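Local coordinates for Alpha/beta hydrolase (Enterobacter asburiae, PDB 6KMO), which probably hydrolyses carboxylic ester bonds, as an esterase or lipase of the alpha/beta hydrolase fold, at residues E54-L59 with Y138-E143; G109-D114 with W238-T243; K158-H163 with I167-S172. The protein carries 2 engineered substitutions. All coordinates share one frame; numbering follows the deposited sequence. Where two conformers were deposited one is given.

How the interactions relate
Interactions 1 and 2 adjoin each other, their centres 7 Å apart, where helices 52-63 and 231-241 meet the loops beyond the ends of strands 99-105 and 132-136. Their segments alternate along the chain and touch: the Arg56 head of interaction 1 also reaches loop 109-114, and Ser141 N probably hydrogen-bonds to Trp110 O. Together they join loops near the probable active-site end of the fold to the helices that cover it. Interaction 3 stands apart at the periphery, its centre about 29 Å from that of interaction 1 and 28 Å from that of interaction 2. It lies within the long loop closed by interaction 2, between the last turns of helix 148-163 and the chain leading to strand 174-179.

Interaction 1: E54-L59 with Y138-E143; sequences EARQVL and YTPSPE
Arg56 points the edge of its guanidinium, NH1 and NH2, end-on at the Glu143 carboxylate, and the two groups form a bidentate salt bridge. Arg56 NH2 is 2.8 Å from Glu143 OE1 and Arg56 NH1 is 3.0 Å from Glu143 OE2, so each oxygen has its own nitrogen. Both bonds are fairly straight, with N-H...O angles of 161°, and both use the syn side of the carboxylate. The acceptors lie close to the guanidinium plane, but the two flat groups are twisted by 30°, so the fork is not fully coplanar. An extended chain from CG to NE carries the Arg56 head away from helix 52-63, whereas Glu143 bends at chi2 (82°) to turn its carboxylate back toward it.

The same NH2 nitrogen also lies 2.9 Å from the carbonyl oxygen of Ser141, again near the guanidinium plane, and 3.6 Å from Pro140 CB, which approaches obliquely. The peptide bond before Pro142 is cis, and Pro142 CD comes within 4.1 Å of Arg56 NH2. Arg56 NE donates to Val111 O, joining the loop after strand 99-105 to the same guanidinium.

With NE and both terminal nitrogens engaged, rotation of the guanidinium should be restricted. This is a surface contact, and the paired opposite charges probably help keep both side chains ionised while linking helix 52-63 to the loop after strand 132-136.

Interaction 2: G109-D114 with W238-T243; sequences GWVLGD and WDNYTT
The Trp110 indole carries Tyr241 on one face and meets Trp238 at its edge, completing a three-ring aromatic cluster; Trp238 CZ3 also lies at the Tyr241 ring edge, in its plane. The Tyr241 phenol and the five-membered ring of Trp110 form a face-to-face stack, with centroids 3.5 Å apart and planes only 3° from parallel. Tyr241 CG sits over the indole centre, and Trp110 NE1 lies 3.4 Å from Tyr241 CE1. At the far end of the indole, Trp110 CH2 points at the face of Trp238, 3.8 Å from Trp238 CZ2, with the six-membered rings inclined at 65°.

A chi1 near -170° swings the Tyr241 ring away from its own N and over the indole. Beside the rings, Val111 CG2 packs 3.6 Å from Asn240 CB; Asn240 ND2 donates to Trp236 O.

Trp110 ends an HGGGW sequence, the form of the oxyanion-hole motif in hormone-sensitive-lipase-like esterases. Its side chain touches Val181 and lies near the probable nucleophile elbow (Gly178, Ser180, Gly182).

The segments share no hydrogen bond. Dispersion between parallel rings and the electrostatics of C-H edge against pi face probably dominate this buried join between loop 109-114 and helix 231-241.

Interaction 3: K158-H163 with I167-S172; sequences KWVAEH and IGVDGS
This is a close contact between a helix and the short strand and corner that follow it, at the periphery of the alpha/beta hydrolase fold. It belongs to the connection from strand 132-136 through helix 148-163 to strand 174-179: after the last turns of the helix the chain runs back past it through strand 169-170. The backbones come nearest at Ala161 and Gly171, whose CA atoms are 3.9 Å apart. Two reciprocal CA-H...O contacts mark this crossing: Gly171 CA lies 3.5 Å from Val160 O, and Ala161 CA lies 3.5 Å from Gly171 O, with angles at the hydrogen of 142° and 152°. The helix carbonyls of Val160 and Ala161 thus lie close over the Gly171 backbone. A water adds a bridge, donating to Ala161 O at 2.9 Å and weakly accepting from Gly171 N.

Away from the crossing the contact is apolar. Val160 CG1 meets Val169 CG1 at 4.0 Å, each being the methyl anti to its own backbone N. Ile167 CG2 comes to the edge of the Trp159 indole, 4.2 Å from Trp159 CH2. Val134 of strand 132-136 touches both Val160 and Ile167, while Met103 and Ala101 of strand 99-105 touch Val160 and Val169 respectively, so this layer rests on the central sheet.

Around Gly171 an Asx turn shapes the corner. Asp170 OD1 accepts from Ser172 N at 3.0 Å, from above the carboxylate plane, and from Ser172 OG at 2.7 Å on the syn side, both donors coming from the same face.

No direct conventional hydrogen bond joins the segments; hydrophobic burial, weak CA-H...O attraction and one water probably hold them together, while the Asp170 carboxylate, with two donors on OD1 and Arg173 on OD2, should help order the turn.

Interaction 1: E54-L59 with Y138-E143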
ATOM      1  N   GLU A  54     -28.776  -8.471  18.356  1.00 11.48           N
ATOM      2  CA  GLU A  54     -27.653  -9.025  19.097  1.00 12.86           C
ATOM      3  C   GLU A  54     -26.353  -8.847  18.325  1.00 10.12           C
ATOM      4  O   GLU A  54     -25.324  -8.466  18.904  1.00 12.94           O
ATOM      5  CB  GLU A  54     -27.895 -10.513  19.370  1.00 14.24           C
ATOM      6  CG  GLU A  54     -28.968 -10.789  20.407  1.00 17.76           C
ATOM      7  CD  GLU A  54     -29.376 -12.250  20.457  1.00 23.62           C
ATOM      8  OE1 GLU A  54     -29.161 -12.984  19.468  1.00 18.63           O
ATOM      9  OE2 GLU A  54     -29.928 -12.668  21.501  1.00 28.68           O
ATOM     10  N   ALA A  55     -26.376  -9.133  17.020  1.00 10.04           N
ATOM     11  CA  ALA A  55     -25.168  -9.020  16.210  1.00  9.49           C
ATOM     12  C   ALA A  55     -24.697  -7.576  16.140  1.00  8.84           C
ATOM     13  O   ALA A  55     -23.497  -7.306  16.219  1.00  9.46           O
ATOM     14  CB  ALA A  55     -25.450  -9.553  14.806  1.00  9.17           C
ATOM     15  N   ARG A  56     -25.627  -6.636  15.995  1.00  8.97           N
ATOM     16  CA  ARG A  56     -25.252  -5.229  15.959  1.00  8.29           C
ATOM     17  C   ARG A  56     -24.522  -4.825  17.231  1.00 10.28           C
ATOM     18  O   ARG A  56     -23.545  -4.069  17.179  1.00  9.47           O
ATOM     19  CB  ARG A  56     -26.487  -4.366  15.757  1.00  8.54           C
ATOM     20  CG  ARG A  56     -27.043  -4.457  14.350  1.00  8.86           C
ATOM     21  CD  ARG A  56     -28.467  -3.941  14.221  1.00 10.26           C
ATOM     22  NE  ARG A  56     -28.925  -4.221  12.862  1.00 10.29           N
ATOM     23  CZ  ARG A  56     -30.185  -4.271  12.447  1.00  9.30           C
ATOM     24  NH1 ARG A  56     -31.192  -4.026  13.271  1.00 11.85           N
ATOM     25  NH2 ARG A  56     -30.424  -4.556  11.178  1.00  9.93           N
ATOM     26  N   GLN A  57     -24.975  -5.328  18.375  1.00  9.43           N
ATOM     27  CA  GLN A  57     -24.365  -4.971  19.655  1.00 10.85           C
ATOM     28  C   GLN A  57     -22.938  -5.475  19.769  1.00 11.72           C
ATOM     29  O   GLN A  57     -22.119  -4.848  20.463  1.00 11.56           O
ATOM     30  CB  GLN A  57     -25.233  -5.493  20.802  1.00 13.38           C
ATOM     31  CG  GLN A  57     -26.565  -4.760  20.895  1.00 13.86           C
ATOM     32  CD  GLN A  57     -27.530  -5.389  21.876  1.00 20.09           C
ATOM     33  OE1 GLN A  57     -27.703  -6.610  21.900  1.00 24.24           O
ATOM     34  NE2 GLN A  57     -28.171  -4.552  22.682  1.00 19.45           N
ATOM     35  N   VAL A  58     -22.599  -6.577  19.088  1.00  9.75           N
ATOM     36  CA  VAL A  58     -21.221  -7.063  19.088  1.00  9.92           C
ATOM     37  C   VAL A  58     -20.290  -6.011  18.503  1.00 10.01           C
ATOM     38  O   VAL A  58     -19.256  -5.673  19.083  1.00 11.21           O
ATOM     39  CB  VAL A  58     -21.109  -8.398  18.332  1.00 12.73           C
ATOM     40  CG1 VAL A  58     -19.654  -8.825  18.216  1.00 12.74           C
ATOM     41  CG2 VAL A  58     -21.928  -9.475  19.035  1.00 17.10           C
ATOM     42  N   LEU A  59     -20.638  -5.478  17.333  1.00  9.47           N
ATOM     43  CA  LEU A  59     -19.766  -4.480  16.719  1.00  9.61           C
ATOM     44  C   LEU A  59     -19.804  -3.174  17.499  1.00  8.48           C
ATOM     45  O   LEU A  59     -18.765  -2.527  17.680  1.00  8.68           O
ATOM     46  CB  LEU A  59     -20.146  -4.267  15.254  1.00  8.80           C
ATOM     47  CG  LEU A  59     -19.268  -3.280  14.506  1.00  9.33           C
ATOM     48  CD1 LEU A  59     -17.822  -3.742  14.421  1.00 10.04           C
ATOM     49  CD2 LEU A  59     -19.844  -3.026  13.114  1.00 12.15           C
ATOM     50  N   TYR A 138     -27.525   4.799   5.589  1.00  7.42           N
ATOM     51  CA  TYR A 138     -28.413   3.965   4.781  1.00  8.01           C
ATOM     52  C   TYR A 138     -29.185   2.980   5.659  1.00  7.03           C
ATOM     53  O   TYR A 138     -28.776   2.634   6.771  1.00  8.04           O
ATOM     54  CB  TYR A 138     -27.623   3.246   3.684  1.00  7.41           C
ATOM     55  CG  TYR A 138     -26.523   2.282   4.107  1.00  6.25           C
ATOM     56  CD1 TYR A 138     -26.826   1.000   4.508  1.00  6.76           C
ATOM     57  CD2 TYR A 138     -25.183   2.647   4.051  1.00  6.50           C
ATOM     58  CE1 TYR A 138     -25.827   0.095   4.834  1.00  7.19           C
ATOM     59  CE2 TYR A 138     -24.182   1.761   4.378  1.00  6.44           C
ATOM     60  CZ  TYR A 138     -24.510   0.478   4.769  1.00  6.75           C
ATOM     61  OH  TYR A 138     -23.544  -0.442   5.095  1.00  5.99           O
ATOM     62  N   THR A 139     -30.321   2.531   5.153  1.00  7.04           N
ATOM     63  CA  THR A 139     -31.170   1.631   5.932  1.00  6.86           C
ATOM     64  C   THR A 139     -30.526   0.255   6.026  1.00  6.93           C
ATOM     65  O   THR A 139     -30.128  -0.304   4.991  1.00  7.83           O
ATOM     66  CB  THR A 139     -32.545   1.493   5.280  1.00  7.81           C
ATOM     67  OG1 THR A 139     -33.125   2.793   5.119  1.00 10.06           O
ATOM     68  CG2 THR A 139     -33.462   0.632   6.142  1.00  8.49           C
ATOM     69  N   PRO A 140     -30.416  -0.322   7.229  1.00  7.17           N
ATOM     70  CA  PRO A 140     -29.813  -1.654   7.364  1.00  7.34           C
ATOM     71  C   PRO A 140     -30.715  -2.745   6.815  1.00  7.35           C
ATOM     72  O   PRO A 140     -31.920  -2.576   6.613  1.00  7.49           O
ATOM     73  CB  PRO A 140     -29.646  -1.836   8.874  1.00  9.35           C
ATOM     74  CG  PRO A 140     -29.920  -0.507   9.496  1.00 20.37           C
ATOM     75  CD  PRO A 140     -30.775   0.249   8.541  1.00  9.27           C
ATOM     76  N   SER A 141     -30.106  -3.901   6.604  1.00  7.19           N
ATOM     77  CA  SER A 141     -30.808  -5.148   6.362  1.00  7.24           C
ATOM     78  C   SER A 141     -30.947  -5.923   7.667  1.00  7.98           C
ATOM     79  O   SER A 141     -30.088  -5.829   8.549  1.00  8.08           O
ATOM     80  CB  SER A 141     -30.047  -6.004   5.345  1.00  8.30           C
ATOM     81  OG  SER A 141     -29.993  -5.358   4.072  1.00  8.03           O
ATOM     82  N   PRO A 142     -32.016  -6.724   7.831  1.00  7.89           N
ATOM     83  CA  PRO A 142     -33.052  -7.033   6.845  1.00  8.52           C
ATOM     84  C   PRO A 142     -34.226  -6.069   6.807  1.00  8.48           C
ATOM     85  O   PRO A 142     -35.184  -6.329   6.083  1.00  9.63           O
ATOM     86  CB  PRO A 142     -33.513  -8.422   7.291  1.00  9.26           C
ATOM     87  CG  PRO A 142     -33.379  -8.382   8.769  1.00  8.69           C
ATOM     88  CD  PRO A 142     -32.123  -7.577   9.025  1.00  9.23           C
ATOM     89  N   GLU A 143     -34.165  -4.975   7.564  1.00  8.92           N
ATOM     90  CA  GLU A 143     -35.247  -3.989   7.505  1.00 10.04           C
ATOM     91  C   GLU A 143     -35.482  -3.558   6.066  1.00 10.53           C
ATOM     92  O   GLU A 143     -36.631  -3.411   5.620  1.00 12.90           O
ATOM     93  CB  GLU A 143     -34.896  -2.785   8.377  1.00  8.98           C
ATOM     94  CG  GLU A 143     -34.992  -3.033   9.907  1.00 14.50           C
ATOM     95  CD  GLU A 143     -33.778  -3.719  10.570  1.00 16.50           C
ATOM     96  OE1 GLU A 143     -32.853  -4.233   9.899  1.00 12.28           O
ATOM     97  OE2 GLU A 143     -33.771  -3.755  11.828  1.00 18.45           O
TER

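Interaction 2: G109-D114 with W238-T243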
ATOM      1  N   GLY A 109     -21.704  -5.842   6.672  1.00  7.52           N
ATOM      2  CA  GLY A 109     -22.528  -6.900   6.121  1.00  6.43           C
ATOM      3  C   GLY A 109     -23.966  -6.521   5.900  1.00  6.56           C
ATOM      4  O   GLY A 109     -24.837  -7.418   5.864  1.00  7.62           O
ATOM      5  N   TRP A 110     -24.253  -5.222   5.756  1.00  6.87           N
ATOM      6  CA  TRP A 110     -25.576  -4.623   5.598  1.00  6.77           C
ATOM      7  C   TRP A 110     -26.393  -4.672   6.886  1.00  7.65           C
ATOM      8  O   TRP A 110     -27.183  -3.765   7.155  1.00  8.94           O
ATOM      9  CB  TRP A 110     -26.341  -5.209   4.411  1.00  6.87           C
ATOM     10  CG  TRP A 110     -25.627  -5.008   3.100  1.00  7.13           C
ATOM     11  CD1 TRP A 110     -25.472  -3.839   2.412  1.00  7.04           C
ATOM     12  CD2 TRP A 110     -24.964  -6.012   2.318  1.00  6.78           C
ATOM     13  NE1 TRP A 110     -24.756  -4.041   1.266  1.00  7.21           N
ATOM     14  CE2 TRP A 110     -24.440  -5.372   1.176  1.00  6.47           C
ATOM     15  CE3 TRP A 110     -24.759  -7.389   2.476  1.00  7.49           C
ATOM     16  CZ2 TRP A 110     -23.745  -6.055   0.193  1.00  7.04           C
ATOM     17  CZ3 TRP A 110     -24.077  -8.066   1.499  1.00  7.20           C
ATOM     18  CH2 TRP A 110     -23.579  -7.410   0.366  1.00  8.39           C
ATOM     19  N   VAL A 111     -26.184  -5.700   7.702  1.00  6.76           N
ATOM     20  CA  VAL A 111     -26.890  -5.846   8.976  1.00  6.97           C
ATOM     21  C   VAL A 111     -26.293  -4.943  10.050  1.00  8.92           C
ATOM     22  O   VAL A 111     -27.038  -4.315  10.822  1.00  9.21           O
ATOM     23  CB  VAL A 111     -26.870  -7.325   9.401  1.00  6.70           C
ATOM     24  CG1 VAL A 111     -27.603  -7.506  10.722  1.00 11.08           C
ATOM     25  CG2 VAL A 111     -27.468  -8.212   8.341  1.00  8.56           C
ATOM     26  N   LEU A 112     -24.971  -4.865  10.128  1.00  8.07           N
ATOM     27  CA  LEU A 112     -24.269  -4.170  11.202  1.00  7.59           C
ATOM     28  C   LEU A 112     -23.775  -2.805  10.747  1.00  7.69           C
ATOM     29  O   LEU A 112     -23.802  -2.458   9.568  1.00  7.66           O
ATOM     30  CB  LEU A 112     -23.050  -4.981  11.670  1.00  9.25           C
ATOM     31  CG  LEU A 112     -23.141  -6.498  11.723  1.00  9.99           C
ATOM     32  CD1 LEU A 112     -21.780  -7.059  12.147  1.00 14.47           C
ATOM     33  CD2 LEU A 112     -24.236  -6.939  12.670  1.00 13.98           C
ATOM     34  N   GLY A 113     -23.290  -2.041  11.704  1.00  7.02           N
ATOM     35  CA  GLY A 113     -22.608  -0.805  11.411  1.00  7.68           C
ATOM     36  C   GLY A 113     -23.518   0.407  11.436  1.00  8.39           C
ATOM     37  O   GLY A 113     -24.741   0.317  11.377  1.00  8.47           O
ATOM     38  N   ASP A 114     -22.869   1.566  11.513  1.00  7.32           N
ATOM     39  CA  ASP A 114     -23.484   2.873  11.715  1.00  6.79           C
ATOM     40  C   ASP A 114     -22.345   3.886  11.777  1.00  6.77           C
ATOM     41  O   ASP A 114     -21.179   3.548  11.526  1.00  6.88           O
ATOM     42  CB  ASP A 114     -24.350   2.889  12.972  1.00  8.53           C
ATOM     43  CG  ASP A 114     -23.585   2.601  14.234  1.00 10.00           C
ATOM     44  OD1 ASP A 114     -22.342   2.654  14.229  1.00  8.44           O
ATOM     45  OD2 ASP A 114     -24.242   2.363  15.287  1.00 13.75           O
ATOM     46  N   TRP A 238     -25.190 -11.786   3.205  1.00  6.78           N
ATOM     47  CA  TRP A 238     -25.814 -11.816   1.889  1.00  6.45           C
ATOM     48  C   TRP A 238     -27.276 -12.242   1.975  1.00  6.27           C
ATOM     49  O   TRP A 238     -28.128 -11.692   1.270  1.00  7.45           O
ATOM     50  CB  TRP A 238     -25.017 -12.729   0.959  1.00  6.65           C
ATOM     51  CG  TRP A 238     -23.922 -12.057   0.220  1.00  6.43           C
ATOM     52  CD1 TRP A 238     -22.578 -12.180   0.438  1.00  7.35           C
ATOM     53  CD2 TRP A 238     -24.073 -11.148  -0.876  1.00  5.79           C
ATOM     54  NE1 TRP A 238     -21.882 -11.387  -0.458  1.00  7.56           N
ATOM     55  CE2 TRP A 238     -22.776 -10.759  -1.283  1.00  6.23           C
ATOM     56  CE3 TRP A 238     -25.180 -10.627  -1.554  1.00  8.00           C
ATOM     57  CZ2 TRP A 238     -22.560  -9.875  -2.337  1.00  6.71           C
ATOM     58  CZ3 TRP A 238     -24.962  -9.742  -2.604  1.00  8.47           C
ATOM     59  CH2 TRP A 238     -23.659  -9.378  -2.985  1.00  7.97           C
ATOM     60  N   ASP A 239     -27.584 -13.237   2.822  1.00  6.85           N
ATOM     61  CA  ASP A 239     -28.957 -13.722   2.908  1.00  7.88           C
ATOM     62  C   ASP A 239     -29.893 -12.657   3.468  1.00  7.75           C
ATOM     63  O   ASP A 239     -31.050 -12.571   3.058  1.00  8.68           O
ATOM     64  CB  ASP A 239     -29.033 -14.980   3.772  1.00  7.96           C
ATOM     65  CG  ASP A 239     -28.486 -16.225   3.083  1.00 11.07           C
ATOM     66  OD1 ASP A 239     -28.238 -16.220   1.858  1.00 10.25           O
ATOM     67  OD2 ASP A 239     -28.307 -17.240   3.788  1.00 11.42           O
ATOM     68  N   ASN A 240     -29.419 -11.854   4.424  1.00  8.02           N
ATOM     69  CA  ASN A 240     -30.235 -10.765   4.946  1.00  6.84           C
ATOM     70  C   ASN A 240     -30.397  -9.642   3.934  1.00  7.26           C
ATOM     71  O   ASN A 240     -31.417  -8.945   3.946  1.00  8.59           O
ATOM     72  CB  ASN A 240     -29.611 -10.232   6.240  1.00  8.77           C
ATOM     73  CG  ASN A 240     -29.978 -11.061   7.454  1.00 10.81           C
ATOM     74  OD1 ASN A 240     -31.067 -10.913   8.014  1.00 12.57           O
ATOM     75  ND2 ASN A 240     -29.085 -11.956   7.858  1.00 10.15           N
ATOM     76  N   TYR A 241     -29.412  -9.455   3.057  1.00  7.36           N
ATOM     77  CA  TYR A 241     -29.439  -8.393   2.052  1.00  7.25           C
ATOM     78  C   TYR A 241     -30.381  -8.740   0.901  1.00  7.90           C
ATOM     79  O   TYR A 241     -31.256  -7.948   0.546  1.00  7.75           O
ATOM     80  CB  TYR A 241     -28.027  -8.212   1.522  1.00  7.08           C
ATOM     81  CG  TYR A 241     -27.791  -7.016   0.645  1.00  6.81           C
ATOM     82  CD1 TYR A 241     -28.202  -5.739   1.018  1.00  6.46           C
ATOM     83  CD2 TYR A 241     -27.097  -7.155  -0.556  1.00  6.02           C
ATOM     84  CE1 TYR A 241     -27.917  -4.642   0.227  1.00  7.04           C
ATOM     85  CE2 TYR A 241     -26.797  -6.049  -1.355  1.00  5.78           C
ATOM     86  CZ  TYR A 241     -27.206  -4.799  -0.950  1.00  6.65           C
ATOM     87  OH  TYR A 241     -26.914  -3.686  -1.697  1.00  7.32           O
ATOM     88  N   THR A 242     -30.188  -9.895   0.277  1.00  8.22           N
ATOM     89  CA  THR A 242     -31.107 -10.389  -0.736  1.00  7.66           C
ATOM     90  C   THR A 242     -30.804 -11.848  -1.031  1.00  7.80           C
ATOM     91  O   THR A 242     -29.652 -12.207  -1.289  1.00  8.62           O
ATOM     92  CB  THR A 242     -31.031  -9.602  -2.040  1.00  8.07           C
ATOM     93  OG1 THR A 242     -31.851 -10.295  -3.001  1.00 10.01           O
ATOM     94  CG2 THR A 242     -29.630  -9.483  -2.595  1.00  9.35           C
ATOM     95  N   THR A 243     -31.840 -12.684  -1.021  1.00 10.21           N
ATOM     96  CA  THR A 243     -31.692 -14.083  -1.400  1.00 11.61           C
ATOM     97  C   THR A 243     -32.025 -14.320  -2.863  1.00 11.52           C
ATOM     98  O   THR A 243     -32.051 -15.475  -3.299  1.00 15.28           O
ATOM     99  CB  THR A 243     -32.595 -14.963  -0.542  1.00 10.85           C
ATOM    100  OG1 THR A 243     -33.936 -14.480  -0.626  1.00 13.06           O
ATOM    101  CG2 THR A 243     -32.136 -14.972   0.909  1.00 13.51           C
TER

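Interaction 3: K158-H163 with I167-S172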
ATOM      1  N   LYS A 158     -25.421  12.226  -5.408  0.72  7.64           N
ATOM      2  CA  LYS A 158     -25.942  13.239  -6.319  0.72  8.75           C
ATOM      3  C   LYS A 158     -26.234  14.538  -5.580  0.72  9.18           C
ATOM      4  O   LYS A 158     -25.943  15.628  -6.088  0.72  9.59           O
ATOM      5  CB  LYS A 158     -27.197  12.706  -7.008  0.72 10.87           C
ATOM      6  CG  LYS A 158     -27.754  13.612  -8.081  0.72 16.67           C
ATOM      7  CD  LYS A 158     -28.847  12.899  -8.876  0.72 21.22           C
ATOM      8  CE  LYS A 158     -29.729  13.894  -9.624  0.72 26.63           C
ATOM      9  NZ  LYS A 158     -30.272  14.956  -8.727  0.72 30.84           N
ATOM     10  N   TRP A 159     -26.791  14.445  -4.375  1.00  8.17           N
ATOM     11  CA  TRP A 159     -27.108  15.643  -3.603  1.00  8.19           C
ATOM     12  C   TRP A 159     -25.845  16.428  -3.262  1.00 10.08           C
ATOM     13  O   TRP A 159     -25.792  17.657  -3.417  1.00  9.95           O
ATOM     14  CB  TRP A 159     -27.901  15.299  -2.341  1.00  7.98           C
ATOM     15  CG  TRP A 159     -28.305  16.539  -1.588  1.00  9.99           C
ATOM     16  CD1 TRP A 159     -29.469  17.240  -1.745  1.00 16.63           C
ATOM     17  CD2 TRP A 159     -27.545  17.228  -0.598  1.00 11.14           C
ATOM     18  NE1 TRP A 159     -29.479  18.321  -0.898  1.00 16.85           N
ATOM     19  CE2 TRP A 159     -28.311  18.345  -0.188  1.00 14.56           C
ATOM     20  CE3 TRP A 159     -26.295  17.013  -0.012  1.00 10.62           C
ATOM     21  CZ2 TRP A 159     -27.861  19.243   0.777  1.00 15.60           C
ATOM     22  CZ3 TRP A 159     -25.854  17.912   0.957  1.00 13.39           C
ATOM     23  CH2 TRP A 159     -26.639  19.014   1.333  1.00 15.59           C
ATOM     24  N   VAL A 160     -24.808  15.746  -2.791  1.00  7.54           N
ATOM     25  CA  VAL A 160     -23.566  16.446  -2.475  1.00  7.55           C
ATOM     26  C   VAL A 160     -22.972  17.088  -3.724  1.00  7.60           C
ATOM     27  O   VAL A 160     -22.461  18.212  -3.677  1.00  8.26           O
ATOM     28  CB  VAL A 160     -22.568  15.495  -1.784  1.00  6.94           C
ATOM     29  CG1 VAL A 160     -21.216  16.147  -1.654  1.00  8.40           C
ATOM     30  CG2 VAL A 160     -23.083  15.062  -0.426  1.00  8.49           C
ATOM     31  N   ALA A 161     -22.974  16.364  -4.853  1.00  7.91           N
ATOM     32  CA  ALA A 161     -22.424  16.936  -6.071  1.00  9.09           C
ATOM     33  C   ALA A 161     -23.127  18.235  -6.445  1.00 10.17           C
ATOM     34  O   ALA A 161     -22.477  19.190  -6.886  1.00 12.17           O
ATOM     35  CB  ALA A 161     -22.560  15.936  -7.216  1.00  9.33           C
ATOM     36  N   GLU A 162     -24.443  18.297  -6.266  1.00 10.23           N
ATOM     37  CA  GLU A 162     -25.233  19.433  -6.732  1.00 11.63           C
ATOM     38  C   GLU A 162     -25.408  20.504  -5.667  1.00 16.49           C
ATOM     39  O   GLU A 162     -25.543  21.687  -6.015  1.00 19.55           O
ATOM     40  CB  GLU A 162     -26.599  18.940  -7.222  1.00 14.28           C
ATOM     41  CG  GLU A 162     -26.512  18.019  -8.450  1.00 19.58           C
ATOM     42  CD  GLU A 162     -27.824  17.341  -8.836  1.00 30.57           C
ATOM     43  OE1 GLU A 162     -27.834  16.677  -9.897  1.00 29.67           O
ATOM     44  OE2 GLU A 162     -28.822  17.449  -8.088  1.00 33.27           O
ATOM     45  N   HIS A 163     -25.383  20.140  -4.381  1.00  8.98           N
ATOM     46  CA  HIS A 163     -25.707  21.067  -3.296  1.00  9.99           C
ATOM     47  C   HIS A 163     -24.622  21.146  -2.231  1.00 10.44           C
ATOM     48  O   HIS A 163     -24.883  21.616  -1.115  1.00  9.67           O
ATOM     49  CB  HIS A 163     -27.026  20.677  -2.650  1.00 10.06           C
ATOM     50  CG  HIS A 163     -28.149  20.594  -3.620  1.00 14.61           C
ATOM     51  ND1 HIS A 163     -28.788  21.713  -4.109  1.00 22.93           N
ATOM     52  CD2 HIS A 163     -28.737  19.530  -4.216  1.00 16.14           C
ATOM     53  CE1 HIS A 163     -29.727  21.340  -4.958  1.00 21.43           C
ATOM     54  NE2 HIS A 163     -29.719  20.023  -5.040  1.00 22.78           N
ATOM     55  N   ILE A 167     -23.010  22.372   2.740  1.00  9.07           N
ATOM     56  CA  ILE A 167     -22.195  21.775   3.786  1.00  9.91           C
ATOM     57  C   ILE A 167     -20.729  22.175   3.657  1.00  9.37           C
ATOM     58  O   ILE A 167     -19.856  21.538   4.250  1.00 10.26           O
ATOM     59  CB  ILE A 167     -22.366  20.241   3.848  1.00  9.91           C
ATOM     60  CG1 ILE A 167     -22.034  19.580   2.507  1.00  9.84           C
ATOM     61  CG2 ILE A 167     -23.760  19.902   4.311  1.00 10.13           C
ATOM     62  CD1 ILE A 167     -21.856  18.066   2.604  1.00 11.90           C
ATOM     63  N   GLY A 168     -20.437  23.215   2.883  1.00  8.55           N
ATOM     64  CA  GLY A 168     -19.083  23.701   2.767  1.00  9.72           C
ATOM     65  C   GLY A 168     -18.180  22.832   1.928  1.00  9.38           C
ATOM     66  O   GLY A 168     -16.961  22.824   2.149  1.00 10.99           O
ATOM     67  N   VAL A 169     -18.733  22.143   0.943  1.00  9.71           N
ATOM     68  CA  VAL A 169     -18.004  21.201   0.102  1.00 10.25           C
ATOM     69  C   VAL A 169     -18.110  21.634  -1.346  1.00  9.63           C
ATOM     70  O   VAL A 169     -19.157  22.131  -1.781  1.00 11.01           O
ATOM     71  CB  VAL A 169     -18.596  19.782   0.317  1.00 16.36           C
ATOM     72  CG1 VAL A 169     -18.386  18.875  -0.896  1.00 21.84           C
ATOM     73  CG2 VAL A 169     -18.031  19.228   1.625  1.00 14.69           C
ATOM     74  N   ASP A 170     -17.012  21.471  -2.083  1.00  8.80           N
ATOM     75  CA  ASP A 170     -17.011  21.557  -3.535  1.00  9.46           C
ATOM     76  C   ASP A 170     -17.439  20.199  -4.079  1.00 10.97           C
ATOM     77  O   ASP A 170     -16.620  19.276  -4.217  1.00  8.84           O
ATOM     78  CB  ASP A 170     -15.627  21.923  -4.044  1.00 10.58           C
ATOM     79  CG  ASP A 170     -15.573  22.044  -5.543  1.00 10.04           C
ATOM     80  OD1 ASP A 170     -16.604  21.795  -6.207  1.00 10.47           O
ATOM     81  OD2 ASP A 170     -14.463  22.357  -6.042  1.00 13.46           O
ATOM     82  N   GLY A 171     -18.724  20.064  -4.380  1.00  9.71           N
ATOM     83  CA  GLY A 171     -19.266  18.812  -4.871  1.00 10.43           C
ATOM     84  C   GLY A 171     -18.741  18.376  -6.214  1.00 10.06           C
ATOM     85  O   GLY A 171     -18.985  17.226  -6.601  1.00  9.91           O
ATOM     86  N   SER A 172     -18.053  19.250  -6.939  1.00  9.45           N
ATOM     87  CA  SER A 172     -17.431  18.853  -8.189  1.00  9.99           C
ATOM     88  C   SER A 172     -16.142  18.072  -7.986  1.00 10.66           C
ATOM     89  O   SER A 172     -15.626  17.504  -8.958  1.00 11.05           O
ATOM     90  CB  SER A 172     -17.148  20.085  -9.070  1.00 11.82           C
ATOM     91  OG  SER A 172     -15.992  20.796  -8.668  1.00 12.87           O
TER
HETATM   92  O   HOH W   1     -21.290  21.235  -5.141  1.00 20.43           O